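Local coordinates for 43.8 kDa insecticidal crystal protein (Bacillus thuringiensis, PDB 4JP0) that forms one half of a binary insecticidal toxin that, with its partner Cry34Ab1, acts on western corn rootworm larvae, probably at the midgut epithelium, at residues I237-T242 / M331-S336. Sequence-based numbering, arbitrary orientation.
Sequences IDQKTT and MQIQTS
Ile333 makes apolar contact with both Ile237 and Gln239. It holds CG1 anti to its backbone N (chi1 170°), which carries that carbon to 4.0 Å from Ile237 CB and equally close to Ile237 CG2; the two branched side chains cross obliquely. Ile333 CD1 lies 3.7 Å from Gln239 CG and nearly as close to the amide carbon CD; the amide itself bonds through OE1 to Ile251 N and through NE2 to Met290 O. At the other end, the bent Met331 side chain packs on the Thr242 backbone, with CG 3.5 Å from Thr242 O, while Thr242 CB stands 4.0 Å from the same CG. The contact thus lays the turn entering helix 240-247 against strand 327-346, an outermost strand of a four-stranded antiparallel sheet in the P42 insecticidal crystal toxin region; strand 327-346 pairs antiparallel with strand 307-323. Thr242 OG1 donates to Asp238 O at 2.8 Å, tilted 23° from the carbonyl plane, and Asp238 OD1 caps Lys240 N weakly. On the strand, Gln334 NE2 reaches Gln332 OE1 at 3.0 Å, 41° out of the Gln332 side-chain carbonyl plane, and also pairs with Ser317 OG. Gln334 N, 4.1 Å from Ile237 CG1, is buried without a hydrogen-bond partner.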
# COMPACT_ATOMS: atom_id res chain seq x y z
N ILE A 237 -4.82 -7.53 -15.48
CA ILE A 237 -4.91 -8.29 -14.25
C ILE A 237 -6.32 -8.17 -13.67
O ILE A 237 -6.94 -7.11 -13.73
CB ILE A 237 -3.86 -7.76 -13.24
CG1 ILE A 237 -2.46 -7.89 -13.84
CG2 ILE A 237 -3.95 -8.52 -11.90
CD1 ILE A 237 -2.20 -9.27 -14.46
N ASP A 238 -6.84 -9.28 -13.16
CA ASP A 238 -8.10 -9.27 -12.44
C ASP A 238 -7.86 -8.63 -11.07
O ASP A 238 -7.05 -9.13 -10.28
CB ASP A 238 -8.55 -10.70 -12.26
CG ASP A 238 -9.79 -10.80 -11.45
OD1 ASP A 238 -10.28 -9.76 -10.92
OD2 ASP A 238 -10.35 -11.88 -11.27
N GLN A 239 -8.51 -7.49 -10.79
CA GLN A 239 -8.23 -6.79 -9.52
C GLN A 239 -8.91 -7.46 -8.35
O GLN A 239 -8.44 -7.39 -7.22
CB GLN A 239 -8.61 -5.30 -9.58
CG GLN A 239 -7.91 -4.45 -10.66
CD GLN A 239 -7.78 -2.96 -10.29
OE1 GLN A 239 -7.53 -2.61 -9.12
NE2 GLN A 239 -7.94 -2.08 -11.28
N LYS A 240 -10.04 -8.10 -8.63
CA LYS A 240 -10.81 -8.81 -7.61
C LYS A 240 -9.96 -9.87 -6.91
O LYS A 240 -9.92 -9.93 -5.67
CB LYS A 240 -12.02 -9.50 -8.25
CG LYS A 240 -13.34 -8.76 -8.12
CD LYS A 240 -14.32 -9.32 -9.13
CE LYS A 240 -15.69 -9.51 -8.55
NZ LYS A 240 -16.44 -10.47 -9.41
N THR A 241 -9.26 -10.69 -7.68
CA THR A 241 -8.49 -11.77 -7.07
C THR A 241 -7.06 -11.43 -6.66
O THR A 241 -6.34 -12.27 -6.11
CB THR A 241 -8.50 -13.02 -7.97
OG1 THR A 241 -7.85 -12.72 -9.22
CG2 THR A 241 -9.92 -13.37 -8.37
N THR A 242 -6.65 -10.21 -6.92
CA THR A 242 -5.31 -9.79 -6.57
C THR A 242 -5.23 -8.75 -5.48
O THR A 242 -5.12 -9.10 -4.36
CB THR A 242 -4.54 -9.29 -7.78
OG1 THR A 242 -5.23 -8.24 -8.40
CG2 THR A 242 -4.35 -10.34 -8.68
N MET A 331 1.34 -11.38 -4.05
CA MET A 331 0.45 -10.63 -4.91
C MET A 331 1.21 -9.61 -5.76
O MET A 331 2.14 -8.98 -5.28
CB MET A 331 -0.60 -9.90 -4.08
CG MET A 331 -1.71 -9.33 -4.97
SD MET A 331 -1.34 -7.64 -5.47
CE MET A 331 -1.78 -7.03 -3.83
N GLN A 332 0.79 -9.44 -7.01
CA GLN A 332 1.33 -8.37 -7.84
C GLN A 332 0.26 -7.92 -8.81
O GLN A 332 -0.57 -8.73 -9.21
CB GLN A 332 2.50 -8.85 -8.67
CG GLN A 332 2.19 -10.08 -9.52
CD GLN A 332 3.24 -10.38 -10.59
OE1 GLN A 332 4.07 -9.54 -10.93
NE2 GLN A 332 3.18 -11.59 -11.13
N ILE A 333 0.31 -6.66 -9.19
CA ILE A 333 -0.58 -6.15 -10.23
C ILE A 333 0.18 -5.06 -10.93
O ILE A 333 0.88 -4.27 -10.28
CB ILE A 333 -1.93 -5.62 -9.66
CG1 ILE A 333 -2.71 -4.86 -10.74
CG2 ILE A 333 -1.67 -4.70 -8.51
CD1 ILE A 333 -4.19 -4.54 -10.36
N GLN A 334 0.12 -5.09 -12.27
CA GLN A 334 0.72 -4.04 -13.07
C GLN A 334 -0.38 -3.26 -13.78
O GLN A 334 -1.37 -3.83 -14.24
CB GLN A 334 1.69 -4.60 -14.10
CG GLN A 334 2.97 -5.11 -13.51
CD GLN A 334 2.80 -6.51 -12.98
OE1 GLN A 334 2.19 -7.35 -13.65
NE2 GLN A 334 3.33 -6.76 -11.78
N THR A 335 -0.22 -1.94 -13.82
CA THR A 335 -1.18 -1.08 -14.52
C THR A 335 -0.40 -0.07 -15.34
O THR A 335 0.77 0.19 -15.04
CB THR A 335 -2.09 -0.33 -13.52
OG1 THR A 335 -1.32 0.52 -12.67
CG2 THR A 335 -2.78 -1.31 -12.53
N SER A 336 -1.02 0.50 -16.38
CA SER A 336 -0.38 1.55 -17.15
C SER A 336 -1.34 2.74 -17.19
O SER A 336 -2.54 2.57 -17.21
CB SER A 336 -0.02 1.08 -18.55
OG SER A 336 -1.18 0.67 -19.25